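Prenyltransference for protein (PDB 5HC6) probably joins isoprenoid diphosphate units as a prenyltransferase of the undecaprenyl diphosphate synthase (cis-prenyltransferase) family. Local coordinates at residues 60-65 with 136-141; 176-181 with 204-209. All coordinates share one frame; numbering follows the deposited sequence.

Contact 1 of 2, residues 60-65 with 136-141; sequences LTIWAL and FILAVA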
ATOM      1  N   LEU A  60     -13.235  11.762   5.973  1.00 35.18           N
ATOM      2  CA  LEU A  60     -12.904  10.694   6.880  1.00 37.66           C
ATOM      3  C   LEU A  60     -13.503   9.420   6.360  1.00 37.49           C
ATOM      4  O   LEU A  60     -14.735   9.356   6.163  1.00 36.10           O
ATOM      5  CB  LEU A  60     -13.509  10.955   8.250  1.00 37.56           C
ATOM      6  CG  LEU A  60     -13.100   9.930   9.306  1.00 38.11           C
ATOM      7  CD1 LEU A  60     -11.720  10.262   9.815  1.00 38.52           C
ATOM      8  CD2 LEU A  60     -14.134   9.913  10.425  1.00 37.07           C
ATOM      9  N   THR A  61     -12.645   8.394   6.228  1.00 36.15           N
ATOM     10  CA  THR A  61     -13.080   7.075   5.813  1.00 35.17           C
ATOM     11  C   THR A  61     -12.906   6.090   6.929  1.00 37.23           C
ATOM     12  O   THR A  61     -11.838   6.064   7.541  1.00 38.25           O
ATOM     13  CB  THR A  61     -12.283   6.545   4.626  1.00 35.09           C
ATOM     14  OG1 THR A  61     -12.406   7.452   3.569  1.00 35.19           O
ATOM     15  CG2 THR A  61     -12.830   5.140   4.149  1.00 36.95           C
ATOM     16  N   ILE A  62     -13.965   5.314   7.210  1.00 36.54           N
ATOM     17  CA  ILE A  62     -13.860   4.228   8.142  1.00 37.50           C
ATOM     18  C   ILE A  62     -14.099   2.922   7.426  1.00 37.25           C
ATOM     19  O   ILE A  62     -15.102   2.737   6.722  1.00 36.94           O
ATOM     20  CB  ILE A  62     -14.795   4.395   9.327  1.00 40.52           C
ATOM     21  CG1 ILE A  62     -14.435   5.663  10.112  1.00 38.53           C
ATOM     22  CG2 ILE A  62     -14.726   3.164  10.223  1.00 39.48           C
ATOM     23  CD1 ILE A  62     -15.386   5.911  11.310  1.00 41.23           C
ATOM     24  N   TRP A  63     -13.142   2.010   7.603  1.00 37.50           N
ATOM     25  CA  TRP A  63     -13.154   0.719   6.906  1.00 35.81           C
ATOM     26  C   TRP A  63     -13.836  -0.240   7.790  1.00 36.36           C
ATOM     27  O   TRP A  63     -13.256  -0.678   8.782  1.00 36.67           O
ATOM     28  CB  TRP A  63     -11.766   0.182   6.622  1.00 32.93           C
ATOM     29  CG  TRP A  63     -11.709  -0.999   5.665  1.00 33.59           C
ATOM     30  CD1 TRP A  63     -12.548  -1.284   4.558  1.00 35.22           C
ATOM     31  CD2 TRP A  63     -10.727  -2.007   5.671  1.00 35.66           C
ATOM     32  NE1 TRP A  63     -12.109  -2.418   3.917  1.00 35.27           N
ATOM     33  CE2 TRP A  63     -10.987  -2.872   4.562  1.00 34.41           C
ATOM     34  CE3 TRP A  63      -9.634  -2.272   6.490  1.00 36.95           C
ATOM     35  CZ2 TRP A  63     -10.177  -3.942   4.270  1.00 34.60           C
ATOM     36  CZ3 TRP A  63      -8.870  -3.377   6.214  1.00 36.09           C
ATOM     37  CH2 TRP A  63      -9.128  -4.182   5.096  1.00 34.41           C
ATOM     38  N   ALA A  64     -15.074  -0.551   7.417  1.00 41.21           N
ATOM     39  CA  ALA A  64     -15.999  -1.330   8.254  1.00 45.52           C
ATOM     40  C   ALA A  64     -15.961  -2.824   7.942  1.00 49.55           C
ATOM     41  O   ALA A  64     -16.353  -3.663   8.768  1.00 46.65           O
ATOM     42  CB  ALA A  64     -17.417  -0.825   8.021  1.00 43.89           C
ATOM     43  N   LEU A  65     -15.602  -3.172   6.718  1.00 45.77           N
ATOM     44  CA  LEU A  65     -15.741  -4.547   6.330  1.00 47.51           C
ATOM     45  C   LEU A  65     -15.049  -4.854   5.042  1.00 41.40           C
ATOM     46  O   LEU A  65     -15.288  -4.177   4.033  1.00 36.19           O
ATOM     47  CB  LEU A  65     -17.209  -4.880   6.185  1.00 51.35           C
ATOM     48  CG  LEU A  65     -17.430  -6.390   6.269  1.00 58.68           C
ATOM     49  CD1 LEU A  65     -17.318  -6.848   7.714  1.00 56.60           C
ATOM     50  CD2 LEU A  65     -18.800  -6.719   5.669  1.00 63.30           C
ATOM     51  N   PHE A 136     -17.965  11.877   4.981  1.00 35.95           N
ATOM     52  CA  PHE A 136     -17.734  10.665   5.714  1.00 37.35           C
ATOM     53  C   PHE A 136     -18.056   9.497   4.817  1.00 40.10           C
ATOM     54  O   PHE A 136     -19.211   9.360   4.440  1.00 38.83           O
ATOM     55  CB  PHE A 136     -18.630  10.582   6.953  1.00 38.48           C
ATOM     56  CG  PHE A 136     -18.658   9.225   7.588  1.00 40.94           C
ATOM     57  CD1 PHE A 136     -17.485   8.521   7.835  1.00 39.39           C
ATOM     58  CD2 PHE A 136     -19.873   8.631   7.944  1.00 44.52           C
ATOM     59  CE1 PHE A 136     -17.511   7.244   8.421  1.00 36.70           C
ATOM     60  CE2 PHE A 136     -19.909   7.354   8.524  1.00 43.19           C
ATOM     61  CZ  PHE A 136     -18.718   6.648   8.742  1.00 43.91           C
ATOM     62  N   ILE A 137     -17.027   8.675   4.507  1.00 38.30           N
ATOM     63  CA  ILE A 137     -17.158   7.458   3.720  1.00 36.72           C
ATOM     64  C   ILE A 137     -17.050   6.232   4.617  1.00 38.40           C
ATOM     65  O   ILE A 137     -16.097   6.085   5.386  1.00 37.93           O
ATOM     66  CB  ILE A 137     -16.093   7.345   2.643  1.00 37.44           C
ATOM     67  CG1 ILE A 137     -16.353   8.333   1.532  1.00 37.14           C
ATOM     68  CG2 ILE A 137     -16.078   5.947   2.031  1.00 39.63           C
ATOM     69  CD1 ILE A 137     -15.207   8.491   0.521  1.00 39.39           C
ATOM     70  N   LEU A 138     -18.045   5.355   4.518  1.00 37.53           N
ATOM     71  CA  LEU A 138     -18.003   4.069   5.169  1.00 40.63           C
ATOM     72  C   LEU A 138     -17.668   3.062   4.089  1.00 41.64           C
ATOM     73  O   LEU A 138     -18.379   2.929   3.091  1.00 41.50           O
ATOM     74  CB  LEU A 138     -19.345   3.745   5.821  1.00 42.57           C
ATOM     75  CG  LEU A 138     -19.275   2.512   6.696  1.00 43.67           C
ATOM     76  CD1 LEU A 138     -18.394   2.731   7.920  1.00 48.69           C
ATOM     77  CD2 LEU A 138     -20.679   2.089   7.075  1.00 45.61           C
ATOM     78  N   ALA A 139     -16.534   2.421   4.263  1.00 36.23           N
ATOM     79  CA  ALA A 139     -16.037   1.462   3.301  1.00 39.83           C
ATOM     80  C   ALA A 139     -16.474   0.087   3.790  1.00 37.43           C
ATOM     81  O   ALA A 139     -15.957  -0.426   4.800  1.00 39.92           O
ATOM     82  CB  ALA A 139     -14.496   1.549   3.172  1.00 36.57           C
ATOM     83  N   VAL A 140     -17.437  -0.500   3.076  1.00 38.28           N
ATOM     84  CA  VAL A 140     -18.083  -1.744   3.493  1.00 40.10           C
ATOM     85  C   VAL A 140     -18.058  -2.735   2.339  1.00 39.93           C
ATOM     86  O   VAL A 140     -18.471  -2.412   1.231  1.00 36.99           O
ATOM     87  CB  VAL A 140     -19.559  -1.557   3.855  1.00 47.19           C
ATOM     88  CG1 VAL A 140     -19.922  -2.488   4.993  1.00 51.69           C
ATOM     89  CG2 VAL A 140     -19.875  -0.138   4.222  1.00 52.69           C
ATOM     90  N   ALA A 141     -17.564  -3.948   2.612  1.00 42.14           N
ATOM     91  CA  ALA A 141     -17.295  -4.915   1.574  1.00 38.67           C
ATOM     92  C   ALA A 141     -16.362  -4.242   0.561  1.00 34.85           C
ATOM     93  O   ALA A 141     -16.542  -4.354  -0.653  1.00 36.76           O
ATOM     94  CB  ALA A 141     -18.616  -5.378   0.916  1.00 37.82           C
TER

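Contact 2 of 2, residues 176-181 with 204-209; sequences QHLMTN and FLWQLP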
ATOM      1  N   GLN A 176     -10.296   7.746 -12.081  1.00 42.40           N
ATOM      2  CA  GLN A 176     -11.731   8.034 -12.275  1.00 41.04           C
ATOM      3  C   GLN A 176     -12.619   6.824 -12.287  1.00 41.10           C
ATOM      4  O   GLN A 176     -13.844   6.967 -12.151  1.00 42.40           O
ATOM      5  CB  GLN A 176     -11.956   8.823 -13.569  1.00 50.96           C
ATOM      6  CG  GLN A 176     -11.246  10.182 -13.552  1.00 54.34           C
ATOM      7  CD  GLN A 176     -10.912  10.720 -14.952  1.00 73.47           C
ATOM      8  OE1 GLN A 176     -11.611  10.453 -15.951  1.00 66.94           O
ATOM      9  NE2 GLN A 176      -9.830  11.498 -15.023  1.00 79.74           N
ATOM     10  N   HIS A 177     -12.037   5.613 -12.367  1.00 38.12           N
ATOM     11  CA  HIS A 177     -12.867   4.383 -12.293  1.00 40.31           C
ATOM     12  C   HIS A 177     -12.774   3.587 -11.020  1.00 41.47           C
ATOM     13  O   HIS A 177     -13.362   2.504 -10.912  1.00 40.72           O
ATOM     14  CB  HIS A 177     -12.519   3.506 -13.446  1.00 44.79           C
ATOM     15  CG  HIS A 177     -12.834   4.144 -14.745  1.00 45.39           C
ATOM     16  ND1 HIS A 177     -11.975   5.026 -15.354  1.00 46.27           N
ATOM     17  CD2 HIS A 177     -13.951   4.107 -15.509  1.00 46.49           C
ATOM     18  CE1 HIS A 177     -12.523   5.464 -16.475  1.00 46.78           C
ATOM     19  NE2 HIS A 177     -13.722   4.928 -16.589  1.00 48.41           N
ATOM     20  N   LEU A 178     -12.069   4.145 -10.044  1.00 38.10           N
ATOM     21  CA  LEU A 178     -12.004   3.552  -8.736  1.00 37.96           C
ATOM     22  C   LEU A 178     -13.225   3.921  -7.914  1.00 37.89           C
ATOM     23  O   LEU A 178     -13.838   4.964  -8.113  1.00 41.81           O
ATOM     24  CB  LEU A 178     -10.754   4.089  -8.058  1.00 38.16           C
ATOM     25  CG  LEU A 178      -9.437   3.336  -8.050  1.00 40.50           C
ATOM     26  CD1 LEU A 178      -9.320   2.034  -8.806  1.00 40.57           C
ATOM     27  CD2 LEU A 178      -8.263   4.250  -8.261  1.00 38.35           C
ATOM     28  N   MET A 179     -13.534   3.124  -6.913  1.00 35.80           N
ATOM     29  CA  MET A 179     -14.640   3.424  -6.042  1.00 35.96           C
ATOM     30  C   MET A 179     -14.493   4.729  -5.271  1.00 39.11           C
ATOM     31  O   MET A 179     -15.475   5.256  -4.707  1.00 35.43           O
ATOM     32  CB  MET A 179     -14.834   2.288  -5.067  1.00 37.37           C
ATOM     33  CG  MET A 179     -15.389   1.050  -5.739  1.00 42.23           C
ATOM     34  SD  MET A 179     -15.412  -0.366  -4.639  1.00 47.83           S
ATOM     35  CE  MET A 179     -15.466  -1.645  -5.900  1.00 53.99           C
ATOM     36  N   THR A 180     -13.270   5.226  -5.186  1.00 33.72           N
ATOM     37  CA  THR A 180     -13.049   6.514  -4.568  1.00 34.37           C
ATOM     38  C   THR A 180     -13.289   7.692  -5.520  1.00 39.41           C
ATOM     39  O   THR A 180     -13.036   8.853  -5.143  1.00 38.70           O
ATOM     40  CB  THR A 180     -11.643   6.605  -3.989  1.00 32.25           C
ATOM     41  OG1 THR A 180     -10.671   6.189  -4.982  1.00 35.06           O
ATOM     42  CG2 THR A 180     -11.562   5.719  -2.763  1.00 36.83           C
ATOM     43  N   ASN A 181     -13.790   7.414  -6.733  1.00 37.09           N
ATOM     44  CA  ASN A 181     -14.037   8.485  -7.681  1.00 41.86           C
ATOM     45  C   ASN A 181     -15.155   9.410  -7.184  1.00 40.18           C
ATOM     46  O   ASN A 181     -15.339  10.445  -7.726  1.00 41.01           O
ATOM     47  CB  ASN A 181     -14.293   7.962  -9.083  1.00 39.12           C
ATOM     48  CG  ASN A 181     -15.613   7.226  -9.218  1.00 42.79           C
ATOM     49  OD1 ASN A 181     -16.459   7.179  -8.326  1.00 39.91           O
ATOM     50  ND2 ASN A 181     -15.778   6.607 -10.389  1.00 48.06           N
ATOM     51  N   PHE A 204      -7.218   0.091   0.991  1.00 31.49           N
ATOM     52  CA  PHE A 204      -6.743   0.823  -0.150  1.00 31.03           C
ATOM     53  C   PHE A 204      -5.357   0.376  -0.519  1.00 30.66           C
ATOM     54  O   PHE A 204      -4.459   0.209   0.350  1.00 28.44           O
ATOM     55  CB  PHE A 204      -6.577   2.320   0.195  1.00 32.28           C
ATOM     56  CG  PHE A 204      -7.865   3.064   0.432  1.00 32.37           C
ATOM     57  CD1 PHE A 204      -8.968   2.871  -0.384  1.00 31.38           C
ATOM     58  CD2 PHE A 204      -7.959   3.983   1.449  1.00 35.11           C
ATOM     59  CE1 PHE A 204     -10.144   3.581  -0.188  1.00 34.23           C
ATOM     60  CE2 PHE A 204      -9.140   4.730   1.646  1.00 36.80           C
ATOM     61  CZ  PHE A 204     -10.235   4.539   0.801  1.00 36.09           C
ATOM     62  N   LEU A 205      -5.108   0.354  -1.827  1.00 30.12           N
ATOM     63  CA  LEU A 205      -3.760   0.103  -2.343  1.00 28.72           C
ATOM     64  C   LEU A 205      -3.315   1.188  -3.306  1.00 27.82           C
ATOM     65  O   LEU A 205      -2.338   1.899  -3.079  1.00 27.44           O
ATOM     66  CB  LEU A 205      -3.817  -1.246  -3.032  1.00 32.10           C
ATOM     67  CG  LEU A 205      -3.520  -2.541  -2.250  1.00 36.53           C
ATOM     68  CD1 LEU A 205      -3.271  -2.536  -0.754  1.00 36.87           C
ATOM     69  CD2 LEU A 205      -4.400  -3.663  -2.720  1.00 32.75           C
ATOM     70  N   TRP A 206      -4.049   1.342  -4.400  1.00 32.45           N
ATOM     71  CA  TRP A 206      -3.807   2.424  -5.345  1.00 30.96           C
ATOM     72  C   TRP A 206      -3.736   3.817  -4.625  1.00 32.74           C
ATOM     73  O   TRP A 206      -2.958   4.693  -4.946  1.00 32.15           O
ATOM     74  CB  TRP A 206      -4.972   2.446  -6.357  1.00 31.83           C
ATOM     75  CG  TRP A 206      -4.920   3.706  -7.186  1.00 35.28           C
ATOM     76  CD1 TRP A 206      -5.420   4.924  -6.849  1.00 32.46           C
ATOM     77  CD2 TRP A 206      -4.296   3.859  -8.470  1.00 37.28           C
ATOM     78  NE1 TRP A 206      -5.128   5.831  -7.833  1.00 36.21           N
ATOM     79  CE2 TRP A 206      -4.443   5.208  -8.841  1.00 36.59           C
ATOM     80  CE3 TRP A 206      -3.615   2.981  -9.341  1.00 36.70           C
ATOM     81  CZ2 TRP A 206      -3.940   5.705 -10.048  1.00 34.66           C
ATOM     82  CZ3 TRP A 206      -3.120   3.468 -10.535  1.00 37.10           C
ATOM     83  CH2 TRP A 206      -3.280   4.828 -10.876  1.00 38.18           C
ATOM     84  N   GLN A 207      -4.607   3.999  -3.672  1.00 30.52           N
ATOM     85  CA  GLN A 207      -4.775   5.278  -2.976  1.00 31.78           C
ATOM     86  C   GLN A 207      -3.681   5.633  -2.002  1.00 33.41           C
ATOM     87  O   GLN A 207      -3.647   6.773  -1.533  1.00 30.54           O
ATOM     88  CB  GLN A 207      -6.118   5.262  -2.232  1.00 31.58           C
ATOM     89  CG  GLN A 207      -7.281   5.162  -3.202  1.00 29.65           C
ATOM     90  CD  GLN A 207      -7.767   3.783  -3.577  1.00 35.76           C
ATOM     91  OE1 GLN A 207      -7.201   2.733  -3.205  1.00 35.49           O
ATOM     92  NE2 GLN A 207      -8.860   3.774  -4.362  1.00 39.00           N
ATOM     93  N   LEU A 208      -2.692   4.751  -1.803  1.00 34.10           N
ATOM     94  CA  LEU A 208      -1.741   4.978  -0.688  1.00 33.41           C
ATOM     95  C   LEU A 208      -0.239   5.317  -0.954  1.00 32.03           C
ATOM     96  O   LEU A 208       0.608   5.144  -0.041  1.00 31.90           O
ATOM     97  CB  LEU A 208      -1.756   3.751   0.224  1.00 34.20           C
ATOM     98  CG  LEU A 208      -3.089   3.357   0.841  1.00 33.60           C
ATOM     99  CD1 LEU A 208      -2.797   2.167   1.759  1.00 37.84           C
ATOM    100  CD2 LEU A 208      -3.743   4.484   1.627  1.00 34.17           C
ATOM    101  N   PRO A 209       0.117   5.774  -2.161  1.00 30.77           N
ATOM    102  CA  PRO A 209       1.516   5.880  -2.464  1.00 33.58           C
ATOM    103  C   PRO A 209       2.290   6.845  -1.590  1.00 31.65           C
ATOM    104  O   PRO A 209       3.453   6.598  -1.364  1.00 33.44           O
ATOM    105  CB  PRO A 209       1.519   6.376  -3.905  1.00 35.91           C
ATOM    106  CG  PRO A 209       0.240   7.126  -4.035  1.00 35.67           C
ATOM    107  CD  PRO A 209      -0.706   6.265  -3.281  1.00 36.79           C
TER

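Contact 1 of 2, residues 60-65 with 136-141
Strands 60-65 and 136-140 run parallel, 4.7 Å apart at closest approach and twisted by 26°. Their ladder alternates between the strands: Leu60 O accepts Ile137 N, Ile137 O accepts Ile62 N, Ile62 O accepts Ala139 N. At the C-terminal end a beta bulge breaks the rhythm: Ala139 O takes Ala64 N at 2.8 Å and, weakly, Leu65 N at 3.4 Å, so that Leu65 rather than Ala64 pairs with Val140.

On one face, the Ile62 side chain runs obliquely against the Phe136 ring, its CD1 3.8 Å from Phe136 CE1. With CG anti to the backbone N (chi1 167°), the ring tilts toward strand 60-65, and Leu60 O lies at its edge, near its plane, 3.3 Å from Phe136 CD1. Helix 34-54 covers this face through Trp45 and Ile49. The Ala64 methyl, directed at the partner strand in the bulge, meets Leu138 CD1 at 3.7 Å. On the other face, Thr61 and Ile137 lie alongside one another, the threonine hydroxyl being bonded to His15, and Trp63 sets CD1 3.7 Å from Ala139 CB while its indole stacks with Phe203.

Such paired, fully buried strands are interior neighbours in the parallel alpha/beta sheet of cis-prenyltransferases.

Contact 2 of 2, residues 176-181 with 204-209
Leu178 makes the first touch, setting its CD2 methyl over one face of the Trp206 indole, displaced toward the rim. This is a CH-pi contact, with Leu178 CD2 3.5 Å from the centroid of the five-membered ring and 21° off its normal, although the modelled 3.2 Å between Leu178 CD2 and Trp206 CD1 is doubtfully short. The two side chains meet at about a right angle. The indole N-H is bonded to Glu175, and Arg145 of the second subunit makes a cation-pi contact with the same ring while its NE bonds to Trp206 O.

The backbone N of Met179 binds the carboxylate of Asp147, on helix 144-160. Here two irregular loops of the cis-prenyltransferase fold meet, and the second, 204-209, also reaches the other subunit; it folds into a type I beta turn from Leu205 to Leu208 that presents Trp206 and Gln207 to the first.

Thr180 follows with both branches in use. Its OG1 accepts Gln207 NE2 at 3.1 Å in a fairly straight bond (163°) lying near the amide plane. The glutamine chain arrives from the opposite direction, bent at chi2 (90°), and its NE2 is also bonded to Asp147, two acceptors that would hold the amide's rotation. CG2 of Thr180 packs against Phe204 CE1 at 3.6 Å.

In the fold
From the N terminus, strand 15-19 and helix 34-54 precede strand 59-65. Contact 1 then closes a loop of 70 residues, comprising helix 74-97, edge strand 103-107 and helix 115-128, when strand 135-140 inserts between strands 103-107 and 59-65. Helices 144-160 and 171-176 lead on to contact 2, which closes a shorter, 22-residue loop holding strand 190-193. The two are in series, neither nested nor crossed, with centres about 13 Å apart. They meet where Thr61 CG2 packs on Phe204 CZ at 4.3 Å, and Tyr142 touches both. The sheet's interior is thereby linked to loop 204-209, which touches the second subunit.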